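PDB 5EC0: Alp7A from Bacillus subtilis, which binds adenine nucleotide and probably polymerises into actin-like filaments that segregate plasmid DNA. Local coordinates for residues 127-130 against 131-135; 176-180 against 181-185; 201-205 against 206-210. All coordinates share one frame; numbering follows the deposited sequence.

Interaction 1. Residues 127-130 against 131-135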
loop_
_atom_site.group_PDB
_atom_site.type_symbol
_atom_site.label_atom_id
_atom_site.label_comp_id
_atom_site.label_asym_id
_atom_site.label_seq_id
_atom_site.Cartn_x
_atom_site.Cartn_y
_atom_site.Cartn_z
ATOM N N THR A 127 -2.466 7.952 7.754
ATOM C CA THR A 127 -2.023 7.542 6.432
ATOM C C THR A 127 -0.565 7.998 6.264
ATOM O O THR A 127 0.154 8.194 7.264
ATOM C CB THR A 127 -2.964 8.085 5.308
ATOM O OG1 THR A 127 -2.569 7.536 4.049
ATOM C CG2 THR A 127 -2.977 9.629 5.232
ATOM N N MET A 128 -0.106 8.136 5.027
ATOM C CA MET A 128 1.291 8.489 4.787
ATOM C C MET A 128 1.444 9.043 3.375
ATOM O O MET A 128 0.511 8.967 2.580
ATOM C CB MET A 128 2.209 7.270 5.011
ATOM C CG MET A 128 1.616 5.970 4.505
ATOM S SD MET A 128 2.497 4.451 4.937
ATOM C CE MET A 128 1.293 3.248 4.402
ATOM N N LEU A 129 2.610 9.611 3.074
ATOM C CA LEU A 129 2.900 10.138 1.734
ATOM C C LEU A 129 4.149 9.493 1.126
ATOM O O LEU A 129 5.119 9.231 1.835
ATOM C CB LEU A 129 3.093 11.653 1.774
ATOM C CG LEU A 129 1.838 12.511 1.921
ATOM C CD1 LEU A 129 2.234 13.970 1.872
ATOM C CD2 LEU A 129 0.844 12.168 0.821
ATOM N N PRO A 130 4.133 9.265 -0.189
ATOM C CA PRO A 130 5.303 8.706 -0.891
ATOM C C PRO A 130 6.480 9.686 -0.942
ATOM O O PRO A 130 6.287 10.902 -1.007
ATOM C CB PRO A 130 4.771 8.413 -2.304
ATOM C CG PRO A 130 3.618 9.387 -2.503
ATOM C CD PRO A 130 3.016 9.586 -1.104
ATOM N N ILE A 131 7.693 9.146 -0.920
ATOM C CA ILE A 131 8.895 9.966 -0.905
ATOM C C ILE A 131 9.014 10.820 -2.162
ATOM O O ILE A 131 9.486 11.963 -2.101
ATOM C CB ILE A 131 10.155 9.083 -0.698
ATOM C CG1 ILE A 131 10.122 8.492 0.710
ATOM C CG2 ILE A 131 11.459 9.880 -0.892
ATOM C CD1 ILE A 131 11.157 7.430 0.950
ATOM N N TRP A 132 8.554 10.306 -3.298
ATOM C CA TRP A 132 8.710 11.059 -4.534
ATOM C C TRP A 132 7.875 12.339 -4.453
ATOM O O TRP A 132 8.231 13.361 -5.033
ATOM C CB TRP A 132 8.313 10.226 -5.762
ATOM C CG TRP A 132 6.836 9.889 -5.861
ATOM C CD1 TRP A 132 6.244 8.696 -5.538
ATOM C CD2 TRP A 132 5.776 10.747 -6.328
ATOM N NE1 TRP A 132 4.894 8.759 -5.777
ATOM C CE2 TRP A 132 4.581 9.998 -6.252
ATOM C CE3 TRP A 132 5.731 12.065 -6.800
ATOM C CZ2 TRP A 132 3.344 10.535 -6.630
ATOM C CZ3 TRP A 132 4.497 12.599 -7.167
ATOM C CH2 TRP A 132 3.322 11.831 -7.082
ATOM N N LEU A 133 6.759 12.281 -3.734
ATOM C CA LEU A 133 5.949 13.475 -3.537
ATOM C C LEU A 133 6.558 14.422 -2.480
ATOM O O LEU A 133 6.610 15.618 -2.688
ATOM C CB LEU A 133 4.522 13.081 -3.155
ATOM C CG LEU A 133 3.521 14.228 -3.084
ATOM C CD1 LEU A 133 3.651 15.140 -4.308
ATOM C CD2 LEU A 133 2.131 13.678 -3.006
ATOM N N LEU A 134 7.023 13.885 -1.354
ATOM C CA LEU A 134 7.622 14.716 -0.302
ATOM C C LEU A 134 8.888 15.462 -0.742
ATOM O O LEU A 134 9.096 16.618 -0.376
ATOM C CB LEU A 134 7.932 13.861 0.929
ATOM C CG LEU A 134 6.661 13.375 1.645
ATOM C CD1 LEU A 134 6.927 12.206 2.581
ATOM C CD2 LEU A 134 5.971 14.513 2.408
ATOM N N LYS A 135 9.730 14.805 -1.529
ATOM C CA LYS A 135 11.015 15.378 -1.938
ATOM C C LYS A 135 10.888 16.604 -2.834
ATOM O O LYS A 135 11.840 17.340 -3.012
ATOM C CB LYS A 135 11.859 14.325 -2.655
ATOM C CG LYS A 135 12.407 13.263 -1.747
ATOM C CD LYS A 135 13.672 13.711 -1.055
ATOM C CE LYS A 135 14.881 13.538 -1.953
ATOM N NZ LYS A 135 16.140 13.648 -1.155
#

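Interaction 2. Residues 176-180 against 181-185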
loop_
_atom_site.group_PDB
_atom_site.type_symbol
_atom_site.label_atom_id
_atom_site.label_comp_id
_atom_site.label_asym_id
_atom_site.label_seq_id
_atom_site.Cartn_x
_atom_site.Cartn_y
_atom_site.Cartn_z
ATOM N N ALA A 176 -3.140 11.914 11.389
ATOM C CA ALA A 176 -1.711 12.135 11.189
ATOM C C ALA A 176 -1.235 11.490 9.879
ATOM O O ALA A 176 -1.840 10.542 9.368
ATOM C CB ALA A 176 -0.904 11.606 12.382
ATOM N N CYS A 177 -0.154 12.028 9.332
ATOM C CA CYS A 177 0.401 11.529 8.078
ATOM C C CYS A 177 1.901 11.267 8.246
ATOM O O CYS A 177 2.642 12.176 8.605
ATOM C CB CYS A 177 0.161 12.520 6.952
ATOM S SG CYS A 177 0.782 11.931 5.384
ATOM N N ARG A 178 2.321 10.022 8.010
ATOM C CA ARG A 178 3.714 9.612 8.156
ATOM C C ARG A 178 4.417 9.585 6.797
ATOM O O ARG A 178 3.859 10.022 5.801
ATOM C CB ARG A 178 3.801 8.229 8.817
ATOM C CG ARG A 178 2.999 8.094 10.093
ATOM C CD ARG A 178 3.344 9.160 11.163
ATOM N NE ARG A 178 2.482 8.935 12.319
ATOM C CZ ARG A 178 2.720 9.357 13.554
ATOM N NH1 ARG A 178 3.806 10.060 13.823
ATOM N NH2 ARG A 178 1.859 9.070 14.520
ATOM N N ILE A 179 5.642 9.076 6.764
ATOM C CA ILE A 179 6.401 8.975 5.519
ATOM C C ILE A 179 6.463 7.529 5.071
ATOM O O ILE A 179 7.016 6.683 5.798
ATOM C CB ILE A 179 7.861 9.509 5.671
ATOM C CG1 ILE A 179 7.859 10.934 6.215
ATOM C CG2 ILE A 179 8.604 9.459 4.326
ATOM C CD1 ILE A 179 9.204 11.355 6.816
ATOM N N GLU A 180 5.897 7.245 3.898
ATOM C CA GLU A 180 6.016 5.914 3.281
ATOM C C GLU A 180 7.466 5.425 3.251
ATOM O O GLU A 180 8.395 6.232 3.141
ATOM C CB GLU A 180 5.469 5.913 1.847
ATOM C CG GLU A 180 4.027 5.499 1.726
ATOM C CD GLU A 180 3.535 5.478 0.285
ATOM O OE1 GLU A 180 4.193 4.856 -0.574
ATOM O OE2 GLU A 180 2.487 6.097 0.017
ATOM N N SER A 181 7.632 4.104 3.351
ATOM C CA SER A 181 8.929 3.415 3.311
ATOM C C SER A 181 9.713 3.592 4.610
ATOM O O SER A 181 10.179 2.613 5.199
ATOM C CB SER A 181 9.763 3.892 2.111
ATOM O OG SER A 181 8.958 3.976 0.950
ATOM N N GLU A 182 9.871 4.835 5.055
ATOM C CA GLU A 182 10.519 5.083 6.336
ATOM C C GLU A 182 9.677 4.520 7.467
ATOM O O GLU A 182 10.224 3.861 8.352
ATOM C CB GLU A 182 10.779 6.582 6.553
ATOM C CG GLU A 182 11.496 6.938 7.864
ATOM C CD GLU A 182 10.545 7.102 9.044
ATOM O OE1 GLU A 182 9.340 7.333 8.819
ATOM O OE2 GLU A 182 10.997 6.996 10.203
ATOM N N VAL A 183 8.360 4.760 7.446
ATOM C CA VAL A 183 7.501 4.359 8.575
ATOM C C VAL A 183 7.467 2.832 8.769
ATOM O O VAL A 183 7.176 2.332 9.858
ATOM C CB VAL A 183 6.027 4.888 8.414
ATOM C CG1 VAL A 183 5.263 4.111 7.349
ATOM C CG2 VAL A 183 5.278 4.816 9.741
ATOM N N ALA A 184 7.783 2.094 7.712
ATOM C CA ALA A 184 7.775 0.646 7.775
ATOM C C ALA A 184 8.774 0.108 8.794
ATOM O O ALA A 184 8.670 -1.043 9.212
ATOM C CB ALA A 184 8.065 0.052 6.400
ATOM N N ARG A 185 9.737 0.930 9.194
ATOM C CA ARG A 185 10.751 0.445 10.115
ATOM C C ARG A 185 10.083 0.093 11.436
ATOM O O ARG A 185 10.593 -0.736 12.165
ATOM C CB ARG A 185 11.895 1.466 10.305
ATOM C CG ARG A 185 11.517 2.707 11.120
ATOM C CD ARG A 185 12.495 3.870 10.953
ATOM N NE ARG A 185 11.976 5.049 11.645
ATOM C CZ ARG A 185 12.236 5.391 12.910
ATOM N NH1 ARG A 185 13.053 4.665 13.667
ATOM N NH2 ARG A 185 11.675 6.480 13.419
HETATM O O HOH W 1 7.206 8.591 9.333
#

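Interaction 3. Residues 201-205 against 206-210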
loop_
_atom_site.group_PDB
_atom_site.type_symbol
_atom_site.label_atom_id
_atom_site.label_comp_id
_atom_site.label_asym_id
_atom_site.label_seq_id
_atom_site.Cartn_x
_atom_site.Cartn_y
_atom_site.Cartn_z
ATOM N N GLU A 201 17.152 -7.306 16.014
ATOM C CA GLU A 201 18.478 -7.297 16.643
ATOM C C GLU A 201 19.592 -7.461 15.631
ATOM O O GLU A 201 20.721 -7.039 15.880
ATOM C CB GLU A 201 18.605 -8.393 17.711
ATOM C CG GLU A 201 17.689 -8.202 18.921
ATOM C CD GLU A 201 18.058 -6.980 19.757
ATOM O OE1 GLU A 201 19.265 -6.781 20.033
ATOM O OE2 GLU A 201 17.137 -6.223 20.136
ATOM N N GLN A 202 19.281 -8.076 14.490
ATOM C CA GLN A 202 20.288 -8.291 13.457
ATOM C C GLN A 202 20.683 -6.958 12.816
ATOM O O GLN A 202 21.710 -6.878 12.135
ATOM C CB GLN A 202 19.783 -9.271 12.391
ATOM C CG GLN A 202 18.558 -8.765 11.594
ATOM C CD GLN A 202 17.970 -9.860 10.706
ATOM O OE1 GLN A 202 18.654 -10.387 9.828
ATOM N NE2 GLN A 202 16.712 -10.224 10.950
ATOM N N PHE A 203 19.867 -5.922 13.039
ATOM C CA PHE A 203 20.147 -4.588 12.495
ATOM C C PHE A 203 20.662 -3.618 13.574
ATOM O O PHE A 203 20.831 -2.426 13.319
ATOM C CB PHE A 203 18.890 -4.005 11.817
ATOM C CG PHE A 203 18.258 -4.942 10.816
ATOM C CD1 PHE A 203 18.918 -5.265 9.633
ATOM C CD2 PHE A 203 17.006 -5.512 11.063
ATOM C CE1 PHE A 203 18.349 -6.147 8.703
ATOM C CE2 PHE A 203 16.419 -6.375 10.135
ATOM C CZ PHE A 203 17.095 -6.694 8.953
ATOM N N LYS A 204 20.905 -4.135 14.773
ATOM C CA LYS A 204 21.399 -3.319 15.887
ATOM C C LYS A 204 22.701 -2.585 15.557
ATOM O O LYS A 204 22.883 -1.437 15.947
ATOM C CB LYS A 204 21.602 -4.199 17.128
ATOM C CG LYS A 204 22.160 -3.478 18.348
ATOM C CD LYS A 204 22.053 -4.334 19.613
ATOM C CE LYS A 204 20.774 -4.018 20.392
ATOM N NZ LYS A 204 20.669 -4.772 21.678
ATOM N N ASN A 205 23.599 -3.245 14.831
ATOM C CA ASN A 205 24.902 -2.660 14.538
ATOM C C ASN A 205 25.181 -2.402 13.066
ATOM O O ASN A 205 26.330 -2.358 12.664
ATOM C CB ASN A 205 26.016 -3.562 15.078
ATOM C CG ASN A 205 25.881 -3.829 16.550
ATOM O OD1 ASN A 205 25.709 -2.906 17.348
ATOM N ND2 ASN A 205 25.933 -5.099 16.921
ATOM N N TYR A 206 24.153 -2.245 12.247
ATOM C CA TYR A 206 24.403 -1.994 10.838
ATOM C C TYR A 206 23.482 -0.888 10.355
ATOM O O TYR A 206 22.289 -0.869 10.684
ATOM C CB TYR A 206 24.211 -3.276 10.006
ATOM C CG TYR A 206 25.126 -4.432 10.390
ATOM C CD1 TYR A 206 24.793 -5.295 11.428
ATOM C CD2 TYR A 206 26.316 -4.666 9.706
ATOM C CE1 TYR A 206 25.633 -6.349 11.791
ATOM C CE2 TYR A 206 27.155 -5.711 10.058
ATOM C CZ TYR A 206 26.805 -6.555 11.094
ATOM O OH TYR A 206 27.636 -7.604 11.437
ATOM N N ASP A 207 24.033 0.061 9.608
ATOM C CA ASP A 207 23.173 0.955 8.850
ATOM C C ASP A 207 22.393 0.074 7.864
ATOM O O ASP A 207 22.925 -0.909 7.348
ATOM C CB ASP A 207 23.970 2.030 8.118
ATOM C CG ASP A 207 24.711 2.968 9.065
ATOM O OD1 ASP A 207 24.347 3.077 10.261
ATOM O OD2 ASP A 207 25.666 3.613 8.593
ATOM N N VAL A 208 21.138 0.415 7.619
ATOM C CA VAL A 208 20.293 -0.400 6.778
ATOM C C VAL A 208 19.678 0.422 5.661
ATOM O O VAL A 208 19.116 1.500 5.907
ATOM C CB VAL A 208 19.172 -1.075 7.610
ATOM C CG1 VAL A 208 18.109 -1.694 6.706
ATOM C CG2 VAL A 208 19.775 -2.134 8.516
ATOM N N VAL A 209 19.780 -0.087 4.435
ATOM C CA VAL A 209 19.049 0.506 3.328
ATOM C C VAL A 209 17.672 -0.156 3.152
ATOM O O VAL A 209 17.557 -1.307 2.685
ATOM C CB VAL A 209 19.848 0.423 2.015
ATOM C CG1 VAL A 209 19.059 1.043 0.868
ATOM C CG2 VAL A 209 21.184 1.126 2.181
ATOM N N PHE A 210 16.628 0.576 3.543
ATOM C CA PHE A 210 15.248 0.111 3.353
ATOM C C PHE A 210 14.843 0.283 1.911
ATOM O O PHE A 210 14.856 1.404 1.413
ATOM C CB PHE A 210 14.282 0.883 4.237
ATOM C CG PHE A 210 13.846 0.148 5.464
ATOM C CD1 PHE A 210 14.731 -0.644 6.172
ATOM C CD2 PHE A 210 12.544 0.274 5.926
ATOM C CE1 PHE A 210 14.325 -1.318 7.323
ATOM C CE2 PHE A 210 12.121 -0.402 7.058
ATOM C CZ PHE A 210 13.019 -1.198 7.767
#

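Interaction 1. Residues 127-130 against 131-135
With CG of Trp-132 set between its own backbone N and carbonyl carbon (chi1 68°), the indole turns back over Pro-130, while Leu-134, with CG beside its backbone N (chi1 -69°), reaches Leu-129. Pro-130 and Trp-132 lie side by side, and CG of the proline sits 3.4 Å above the indole plane, toward the rim of that face. The closest side-chain approach is between CB of Pro-130 and NE1 of Trp-132, 3.5 Å. CB of Leu-133 lies over the rim of the same face and packs 3.9 Å from CG of Pro-130.

This is a strand-to-helix junction in an actin-like fold: strand 119-129 ends at Leu-129, and Pro-130 is the N-cap of helix 131-134. The carbonyl O of Pro-130 accepts the N-H of Leu-134 at 3.1 Å, nearly straight at 165° and in the carbonyl plane; the bond from Leu-133 N to the same oxygen is weak. Leu-129 and Leu-134 cross at about a right angle, CD1 of Leu-129 lying 3.8 Å from CD2 of Leu-134. Helix 140-149 packs on these leucines, with Met-143 against Leu-129 and Leu-133, and Phe-140 against Leu-134.

Interaction 2. Residues 176-180 against 181-185
The chain leaves strand 166-179 through Glu-180, passes Ser-181 with a positive phi of 75°, and folds into the type I beta turn from Glu-182 to Arg-185. This strand-to-helix connection of the actin-like fold leads into helix 185-189; at its start the side chain of Glu-180 lies near the nucleotide site. Val-183 N donates to Ile-179 O at 2.9 Å, nearly along the C=O axis, and Glu-182 N makes a weak bond to Glu-180 O.

Arg-178 and Val-183 cross at about a right angle, with CB of Arg-178 3.8 Å from CG2 of Val-183. That methyl reaches the arginine because it stands anti to the backbone N of Val-183, while CG1 lies 3.5 Å from Ile-179 O. Beyond this aliphatic contact the arginine chain bends away, and its NE bonds to Gln-126 OE1; Leu-372 of helix 364-386 touches both side chains. Ser-181 OG hydrogen-bonds to Asp-212 OD2.

Glu-182 is bent at chi2 (-86°), which brings its carboxylate back between the strand end and Arg-185. OE1 takes a hydrogen bond from a water that accepts one from Ile-179 N, 3.0 Å from the water oxygen. A leucine in place of Glu-182 would probably leave Arg-185 NE without its carboxylate mate and break the water link to the strand. In the salt bridge, NE of Arg-185 meets OE2 of Glu-182 at 2.6 Å from above the carboxylate plane, 41° out of it.

Interaction 3. Residues 201-205 against 206-210
A type I beta turn from Phe-203 to Tyr-206 carries the chain into strand 207-213 of the five-stranded mixed sheet in this actin-like protein. Its closing bond, Tyr-206 N to Phe-203 O, is straight but long at 3.5 Å, and therefore weak. Just beyond the turn, Val-208 points back at Phe-203 and the two side chains cross obliquely: CG2 of Val-208 comes within 3.4 Å of CD1 of the phenylalanine. This methyl stands beside the valine's backbone N, and it also lies 3.9 Å from CB of Phe-203. Over the centre of one face of the Phe-203 ring sits CG of Gln-202, 3.4 Å above the plane, while NE2 of that glutamine bonds to Tyr-199 O.

The Tyr-206 ring folds back over the turn, with Asn-205 O over one face, 3.3 Å from CG of the tyrosine. Gln-202 O approaches the same ring obliquely, 3.5 Å from CD1 of Tyr-206. Lys-323 of strand 322-327 reaches both partners, bonding to Gln-202 O and making a cation-pi contact with Tyr-206. Leu-227 packs on Phe-203 and Val-208, and Ile-188 of helix 185-189 meets Phe-203; strands 218-223 and 322-327 flank strand 207-213.

Interactions 1 and 2 lie at the ends of two neighbouring strands of one sheet, their centres 9 Å apart. Backbone pairing joins them: Leu-129 O lies 3.0 Å from Glu-180 N, a probable hydrogen bond. Both lie near the nucleotide site, where the side chain of Glu-180 is about 4 Å from the bound magnesium ion and about 6 Å from ADP; that of Trp-132 is about 8 Å from ADP. Interaction 3, away from the annotated sites, leads into a strand of the second sheet. It meets interaction 2 through Phe-210, whose CD2 packs 3.4 Å from Ser-181 O, but does not touch interaction 1, the nearest atoms being about 7 Å apart.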